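PDB 5YLN: alcohol dehydrogenase, zinc-containing from Streptococcus pneumoniae serotype 2, which is a zinc-dependent alcohol dehydrogenase, which oxidises alcohols to aldehydes or ketones, probably with NAD+ as the hydride acceptor. Local coordinates for the interface of chains A and B. Residues are numbered along the deposited sequence; one frame, centred on the assembly and turned at random. Chains: chain A/B, Alcohol dehydrogenase, zinc-containing.

Contact 1: the interface of chains A and B. Residues chain A 255, 278-280; chain B 255, 278-280.
The backbone N of B:Phe280 donates to the carbonyl O of A:Val278 over 2.9 Å, and this bond belongs to an antiparallel pairing of strand 278-280 with its own copy. In medium-chain zinc alcohol dehydrogenases the coenzyme-binding domains pair through antiparallel strands at the two-fold axis, and the pairing here probably extends the sheet across the interface in the same way. The bond is nearly straight, 170° at the hydrogen. Its twin runs from A:Phe280 N to B:Val278 O at 3.0 Å. Outside this inner pair, A:Val278 N reaches B:Phe280 O at 3.0 Å, and B:Val278 N returns the same bond to A:Phe280 O. A:Glu279 pairs with B:Glu279 at the two-fold centre of the ladder.

On one side of the ribbon the two phenylalanines meet through their CB methylenes, A:Phe280 CB lying 3.7 Å from B:Phe280 CB. With CG anti to the backbone N (chi1 -177° in A:Phe280), each ring projects from the same side of the ribbon as the partner's valine and lies alongside it. A:Val278 CG2 touches B:Phe280 CD2 at 3.8 Å. The same methyl sits on a face of the A:Phe255 ring within its own subunit, displaced toward the rim, and so links the cross-strand contact to helix 252-261. From that helix A:Phe255 crosses B:Phe280 at about a right angle, its CZ approaching CD2 of B:Phe280 at 4.1 Å.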
ATOM      1  N   PHE A 255       9.776   4.786  10.546  1.00 37.46           N
ATOM      2  CA  PHE A 255       9.381   3.973   9.406  1.00 34.91           C
ATOM      3  C   PHE A 255      10.063   2.621   9.465  1.00 46.50           C
ATOM      4  O   PHE A 255       9.445   1.590   9.171  1.00 52.22           O
ATOM      5  CB  PHE A 255       9.704   4.651   8.077  1.00 32.63           C
ATOM      6  CG  PHE A 255       9.369   3.785   6.875  1.00 39.17           C
ATOM      7  CD1 PHE A 255       8.069   3.745   6.364  1.00 43.29           C
ATOM      8  CD2 PHE A 255      10.336   2.972   6.288  1.00 40.07           C
ATOM      9  CE1 PHE A 255       7.749   2.941   5.286  1.00 43.01           C
ATOM     10  CE2 PHE A 255      10.023   2.166   5.200  1.00 43.13           C
ATOM     11  CZ  PHE A 255       8.725   2.152   4.703  1.00 43.84           C
ATOM     12  N   VAL A 278      13.293   6.974   2.674  1.00 36.24           N
ATOM     13  CA  VAL A 278      13.549   5.923   3.644  1.00 36.38           C
ATOM     14  C   VAL A 278      13.982   4.665   2.904  1.00 35.99           C
ATOM     15  O   VAL A 278      13.743   4.507   1.704  1.00 44.69           O
ATOM     16  CB  VAL A 278      12.324   5.658   4.536  1.00 35.08           C
ATOM     17  CG1 VAL A 278      12.004   6.906   5.393  1.00 30.21           C
ATOM     18  CG2 VAL A 278      11.122   5.242   3.672  1.00 36.82           C
ATOM     19  N   GLU A 279      14.653   3.775   3.639  1.00 34.94           N
ATOM     20  CA  GLU A 279      15.057   2.483   3.100  1.00 35.26           C
ATOM     21  C   GLU A 279      13.941   1.467   3.335  1.00 37.17           C
ATOM     22  O   GLU A 279      13.637   1.100   4.477  1.00 44.49           O
ATOM     23  CB  GLU A 279      16.372   2.005   3.716  1.00 32.53           C
ATOM     24  CG  GLU A 279      16.813   0.653   3.146  1.00 44.74           C
ATOM     25  CD  GLU A 279      18.322   0.470   3.118  1.00 60.94           C
ATOM     26  OE1 GLU A 279      18.812  -0.554   3.639  1.00 65.59           O
ATOM     27  OE2 GLU A 279      19.017   1.354   2.572  1.00 70.67           O
ATOM     28  N   PHE A 280      13.338   1.016   2.245  1.00 36.89           N
ATOM     29  CA  PHE A 280      12.259   0.038   2.255  1.00 36.87           C
ATOM     30  C   PHE A 280      12.858  -1.346   2.007  1.00 39.55           C
ATOM     31  O   PHE A 280      13.454  -1.581   0.953  1.00 36.61           O
ATOM     32  CB  PHE A 280      11.236   0.426   1.188  1.00 35.61           C
ATOM     33  CG  PHE A 280      10.051  -0.443   1.141  1.00 45.49           C
ATOM     34  CD1 PHE A 280       9.459  -0.889   2.313  1.00 45.33           C
ATOM     35  CD2 PHE A 280       9.490  -0.791  -0.076  1.00 48.12           C
ATOM     36  CE1 PHE A 280       8.348  -1.697   2.269  1.00 36.96           C
ATOM     37  CE2 PHE A 280       8.369  -1.600  -0.121  1.00 49.40           C
ATOM     38  CZ  PHE A 280       7.802  -2.051   1.050  1.00 45.83           C
TER
ATOM     39  N   PHE B 255      11.680  -0.530  -9.308  1.00 43.52           N
ATOM     40  CA  PHE B 255      10.879   0.040  -8.227  1.00 34.73           C
ATOM     41  C   PHE B 255      10.914   1.563  -8.260  1.00 39.82           C
ATOM     42  O   PHE B 255       9.891   2.224  -8.021  1.00 47.60           O
ATOM     43  CB  PHE B 255      11.358  -0.443  -6.857  1.00 39.77           C
ATOM     44  CG  PHE B 255      10.599   0.189  -5.702  1.00 43.94           C
ATOM     45  CD1 PHE B 255       9.410  -0.371  -5.252  1.00 37.81           C
ATOM     46  CD2 PHE B 255      11.060   1.355  -5.084  1.00 45.48           C
ATOM     47  CE1 PHE B 255       8.688   0.210  -4.209  1.00 39.27           C
ATOM     48  CE2 PHE B 255      10.346   1.943  -4.032  1.00 43.34           C
ATOM     49  CZ  PHE B 255       9.156   1.358  -3.593  1.00 40.35           C
ATOM     50  N   VAL B 278      15.335  -1.034  -1.337  1.00 36.17           N
ATOM     51  CA  VAL B 278      15.196   0.034  -2.319  1.00 36.45           C
ATOM     52  C   VAL B 278      14.989   1.345  -1.591  1.00 34.14           C
ATOM     53  O   VAL B 278      14.564   1.367  -0.433  1.00 36.86           O
ATOM     54  CB  VAL B 278      14.047  -0.208  -3.307  1.00 41.80           C
ATOM     55  CG1 VAL B 278      14.363  -1.431  -4.161  1.00 38.53           C
ATOM     56  CG2 VAL B 278      12.717  -0.357  -2.550  1.00 43.70           C
ATOM     57  N   GLU B 279      15.328   2.440  -2.271  1.00 36.64           N
ATOM     58  CA  GLU B 279      15.056   3.765  -1.747  1.00 40.70           C
ATOM     59  C   GLU B 279      13.619   4.131  -2.087  1.00 40.11           C
ATOM     60  O   GLU B 279      13.224   4.121  -3.256  1.00 44.45           O
ATOM     61  CB  GLU B 279      16.026   4.800  -2.306  1.00 51.81           C
ATOM     62  CG  GLU B 279      15.605   6.230  -1.981  1.00 59.80           C
ATOM     63  CD  GLU B 279      16.695   7.259  -2.272  1.00 63.85           C
ATOM     64  OE1 GLU B 279      16.677   7.875  -3.364  1.00 67.88           O
ATOM     65  OE2 GLU B 279      17.567   7.449  -1.397  1.00 56.65           O
ATOM     66  N   PHE B 280      12.843   4.435  -1.056  1.00 32.39           N
ATOM     67  CA  PHE B 280      11.428   4.743  -1.170  1.00 34.01           C
ATOM     68  C   PHE B 280      11.270   6.223  -0.858  1.00 39.96           C
ATOM     69  O   PHE B 280      11.598   6.662   0.250  1.00 38.20           O
ATOM     70  CB  PHE B 280      10.637   3.846  -0.213  1.00 40.25           C
ATOM     71  CG  PHE B 280       9.168   4.130  -0.150  1.00 35.52           C
ATOM     72  CD1 PHE B 280       8.426   4.326  -1.301  1.00 36.50           C
ATOM     73  CD2 PHE B 280       8.522   4.143   1.073  1.00 31.67           C
ATOM     74  CE1 PHE B 280       7.062   4.581  -1.230  1.00 39.91           C
ATOM     75  CE2 PHE B 280       7.161   4.390   1.155  1.00 40.21           C
ATOM     76  CZ  PHE B 280       6.426   4.606   0.002  1.00 38.76           C
TER

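Contact 2: the interface of chains A and B. Residues chain A 104, 107; chain B 264-265.
B:Val264 presents its two methyl groups to the imidazole of A:His107, and the contact is mainly one of an aliphatic fork against an aromatic face. CG2 stands over the ring in a CH-pi contact, 3.8 Å from the centroid of the A:His107 imidazole and displaced toward its rim. The other branch, CG1, comes down on the same face, near CD2 of A:His107, at 3.5 Å. With CG1 anti to the backbone N of B:Val264 (chi1 169°), both methyls are turned toward the imidazole, which the side chain meets at a slant.

Van der Waals packing continues through A:Ile104. Its CG2 branch lies in the plane of the A:His107 ring at the edge, within its own subunit, and also comes to 4.1 Å from B:Val264 CG1. The longer branch extends further, its CD1 methyl packing at 3.7 Å against the carboxylate carbon CG of B:Asp265 and equally against CB. The methyl stands over the flat face of the carboxylate, its distances to OD1 and OD2 nearly equal.

In chain A the residues lie around the short 3-10 helix 105-107, in the segment that carries the four cysteines of the structural zinc site. In chain B they form the turn joining strand 262-263 to strand 266-270 of the coenzyme-binding domain.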
ATOM      1  N   ILE A 104     -11.189  13.076  -3.082  1.00 31.29           N
ATOM      2  CA  ILE A 104      -9.793  13.259  -2.704  1.00 32.42           C
ATOM      3  C   ILE A 104      -9.512  14.756  -2.624  1.00 33.01           C
ATOM      4  O   ILE A 104      -8.771  15.311  -3.441  1.00 30.73           O
ATOM      5  CB  ILE A 104      -8.864  12.537  -3.700  1.00 34.93           C
ATOM      6  CG1 ILE A 104      -9.327  11.080  -3.878  1.00 31.95           C
ATOM      7  CG2 ILE A 104      -7.411  12.572  -3.243  1.00 27.91           C
ATOM      8  CD1 ILE A 104      -8.559  10.359  -4.945  1.00 39.48           C
ATOM      9  N   HIS A 107      -6.220  16.728  -3.082  1.00 30.21           N
ATOM     10  CA  HIS A 107      -5.560  17.016  -4.348  1.00 33.57           C
ATOM     11  C   HIS A 107      -6.467  17.763  -5.309  1.00 36.07           C
ATOM     12  O   HIS A 107      -6.314  17.651  -6.523  1.00 34.58           O
ATOM     13  CB  HIS A 107      -5.010  15.732  -4.956  1.00 29.79           C
ATOM     14  CG  HIS A 107      -3.908  15.157  -4.127  1.00 30.99           C
ATOM     15  ND1 HIS A 107      -2.618  15.640  -4.181  1.00 36.50           N
ATOM     16  CD2 HIS A 107      -3.916  14.214  -3.154  1.00 33.03           C
ATOM     17  CE1 HIS A 107      -1.869  14.992  -3.308  1.00 35.35           C
ATOM     18  NE2 HIS A 107      -2.631  14.114  -2.678  1.00 37.19           N
TER
ATOM     19  N   VAL B 264      -1.639  10.293  -8.043  1.00 37.69           N
ATOM     20  CA  VAL B 264      -2.439  10.445  -6.830  1.00 36.49           C
ATOM     21  C   VAL B 264      -3.458   9.315  -6.736  1.00 34.77           C
ATOM     22  O   VAL B 264      -4.213   9.065  -7.676  1.00 40.67           O
ATOM     23  CB  VAL B 264      -3.129  11.822  -6.812  1.00 32.80           C
ATOM     24  CG1 VAL B 264      -4.183  11.887  -5.699  1.00 31.68           C
ATOM     25  CG2 VAL B 264      -2.118  12.951  -6.630  1.00 30.06           C
ATOM     26  N   ASP B 265      -3.492   8.643  -5.584  1.00 39.05           N
ATOM     27  CA  ASP B 265      -4.412   7.557  -5.223  1.00 38.12           C
ATOM     28  C   ASP B 265      -4.013   6.222  -5.842  1.00 36.56           C
ATOM     29  O   ASP B 265      -4.727   5.234  -5.650  1.00 36.85           O
ATOM     30  CB  ASP B 265      -5.876   7.848  -5.585  1.00 37.66           C
ATOM     31  CG  ASP B 265      -6.857   7.070  -4.713  1.00 54.53           C
ATOM     32  OD1 ASP B 265      -6.653   7.060  -3.474  1.00 62.19           O
ATOM     33  OD2 ASP B 265      -7.828   6.483  -5.258  1.00 57.10           O
TER

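Contact 3: the interface of chains A and B. Residues chain A 292-294; chain B 285, 288-291.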
ATOM      1  N   VAL A 292       1.982  -0.563   2.222  1.00 39.11           N
ATOM      2  CA  VAL A 292       2.438   0.683   2.808  1.00 35.45           C
ATOM      3  C   VAL A 292       1.571   1.764   2.203  1.00 36.16           C
ATOM      4  O   VAL A 292       1.483   1.867   0.975  1.00 39.97           O
ATOM      5  CB  VAL A 292       3.930   0.953   2.529  1.00 37.19           C
ATOM      6  CG1 VAL A 292       4.369   2.275   3.171  1.00 33.34           C
ATOM      7  CG2 VAL A 292       4.805  -0.238   3.008  1.00 33.20           C
ATOM      8  N   THR A 293       0.893   2.534   3.041  1.00 27.15           N
ATOM      9  CA  THR A 293       0.053   3.600   2.525  1.00 28.99           C
ATOM     10  C   THR A 293       0.571   4.946   2.991  1.00 33.91           C
ATOM     11  O   THR A 293       1.136   5.076   4.075  1.00 30.51           O
ATOM     12  CB  THR A 293      -1.416   3.454   2.948  1.00 27.25           C
ATOM     13  OG1 THR A 293      -1.513   3.547   4.375  1.00 34.40           O
ATOM     14  CG2 THR A 293      -2.015   2.100   2.461  1.00 24.48           C
ATOM     15  N   THR A 294       0.339   5.948   2.163  1.00 29.98           N
ATOM     16  CA  THR A 294       0.596   7.327   2.508  1.00 28.39           C
ATOM     17  C   THR A 294      -0.658   8.132   2.213  1.00 35.10           C
ATOM     18  O   THR A 294      -1.598   7.674   1.546  1.00 39.17           O
ATOM     19  CB  THR A 294       1.764   7.898   1.706  1.00 35.09           C
ATOM     20  OG1 THR A 294       1.287   8.217   0.392  1.00 30.91           O
ATOM     21  CG2 THR A 294       2.919   6.880   1.596  1.00 29.42           C
TER
ATOM     22  N   LEU B 285       6.336  11.341  -1.514  1.00 37.85           N
ATOM     23  CA  LEU B 285       5.134  10.537  -1.721  1.00 29.37           C
ATOM     24  C   LEU B 285       4.210  10.478  -0.511  1.00 32.73           C
ATOM     25  O   LEU B 285       3.099   9.952  -0.635  1.00 40.02           O
ATOM     26  CB  LEU B 285       5.539   9.110  -2.119  1.00 34.38           C
ATOM     27  CG  LEU B 285       6.349   9.058  -3.413  1.00 39.62           C
ATOM     28  CD1 LEU B 285       7.109   7.743  -3.548  1.00 36.58           C
ATOM     29  CD2 LEU B 285       5.421   9.277  -4.606  1.00 33.55           C
ATOM     30  N   ARG B 288       1.183  12.268  -1.656  1.00 40.84           N
ATOM     31  CA  ARG B 288       0.554  11.890  -2.920  1.00 41.06           C
ATOM     32  C   ARG B 288      -0.526  10.824  -2.774  1.00 39.16           C
ATOM     33  O   ARG B 288      -1.145  10.448  -3.776  1.00 35.87           O
ATOM     34  CB  ARG B 288       1.622  11.414  -3.901  1.00 41.47           C
ATOM     35  CG  ARG B 288       1.196  11.407  -5.364  1.00 38.90           C
ATOM     36  CD  ARG B 288       2.448  11.348  -6.203  1.00 31.93           C
ATOM     37  NE  ARG B 288       2.210  11.203  -7.637  1.00 32.68           N
ATOM     38  CZ  ARG B 288       1.956  12.224  -8.452  1.00 32.95           C
ATOM     39  NH1 ARG B 288       1.854  13.462  -7.960  1.00 28.86           N
ATOM     40  NH2 ARG B 288       1.786  12.012  -9.755  1.00 31.21           N
ATOM     41  N   ASN B 289      -0.781  10.332  -1.560  1.00 35.32           N
ATOM     42  CA  ASN B 289      -1.840   9.349  -1.326  1.00 34.28           C
ATOM     43  C   ASN B 289      -1.616   8.097  -2.179  1.00 35.57           C
ATOM     44  O   ASN B 289      -2.453   7.707  -2.990  1.00 32.34           O
ATOM     45  CB  ASN B 289      -3.232   9.952  -1.604  1.00 34.31           C
ATOM     46  CG  ASN B 289      -3.633  11.049  -0.621  1.00 32.72           C
ATOM     47  OD1 ASN B 289      -2.930  12.043  -0.454  1.00 35.92           O
ATOM     48  ND2 ASN B 289      -4.786  10.882   0.002  1.00 34.00           N
ATOM     49  N   ILE B 290      -0.463   7.468  -2.007  1.00 34.09           N
ATOM     50  CA  ILE B 290      -0.162   6.275  -2.784  1.00 33.07           C
ATOM     51  C   ILE B 290      -0.077   5.066  -1.863  1.00 30.51           C
ATOM     52  O   ILE B 290      -0.059   5.184  -0.637  1.00 28.59           O
ATOM     53  CB  ILE B 290       1.110   6.443  -3.653  1.00 28.74           C
ATOM     54  CG1 ILE B 290       2.349   6.792  -2.815  1.00 31.29           C
ATOM     55  CG2 ILE B 290       0.841   7.495  -4.735  1.00 27.16           C
ATOM     56  CD1 ILE B 290       3.135   5.589  -2.334  1.00 32.19           C
ATOM     57  N   ASN B 291      -0.093   3.888  -2.479  1.00 31.89           N
ATOM     58  CA  ASN B 291       0.006   2.608  -1.803  1.00 29.75           C
ATOM     59  C   ASN B 291       1.072   1.786  -2.506  1.00 33.66           C
ATOM     60  O   ASN B 291       1.190   1.842  -3.737  1.00 35.93           O
ATOM     61  CB  ASN B 291      -1.340   1.848  -1.825  1.00 33.11           C
ATOM     62  CG  ASN B 291      -2.516   2.752  -1.544  1.00 34.84           C
ATOM     63  OD1 ASN B 291      -2.729   3.163  -0.412  1.00 37.97           O
ATOM     64  ND2 ASN B 291      -3.286   3.068  -2.580  1.00 34.91           N
TER
HETATM   65  O   HOH W   1      -3.077   5.771   0.171  1.00 32.79           O
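Strand 291-293 pairs antiparallel with its copy in the other subunit, A:Thr293 opposite B:Asn291, and just beyond its end A:Thr294 inserts a hydroxyl into the partner's backbone. The amide N of A:Thr294 donates to B:Ile290 O at 2.9 Å, with the donor close to the line of the carbonyl. Its hydroxyl OG1 works in both directions: it donates to B:Leu285 O, at the end of helix 282-285, over 2.7 Å, and accepts from B:Ile290 N at 3.1 Å. OG1 sits between the backbone N and the carbonyl carbon of A:Thr294 (chi1 78°), a rotation that directs it to both backbone groups. The hydroxyl meets B:Leu285 O off the C=O direction, tilted 24° from the carbonyl plane.

A water molecule bridges the chains, 2.8 Å from A:Thr294 O and 2.7 Å from the amide oxygen OD1 of B:Asn291. This side chain crosses A:Thr293 at a slant, its CG 4.1 Å from the CG2 methyl of A:Thr293. Alongside A:Thr294, the CD1 methyl of B:Ile290 comes to 4.1 Å from CG2 of the threonine. The threonine and the strand pairing tie one subunit to the end of helix 282-285 and the loop before strand 291-293 of the other, in an assembly that probably reflects the family's common dimer.

Contact 1 straddles the two-fold axis, contact 3 lies near it, and contact 2 is farther out, with its twin on the other side. The C-alpha centres of contacts 1 and 3 are about 13 Å apart, those of contacts 3 and 2 about 10 Å, and those of contacts 1 and 2 about 21 Å. Contacts 1 and 3 each pair a strand with its own copy, and helix 282-285 follows strand 278-280 after one residue, linking them in sequence. Helix 252-261 of contact 1 leads through strand 262-263 to the turn of contact 2, which extends the interface to the partner's zinc-bearing segment.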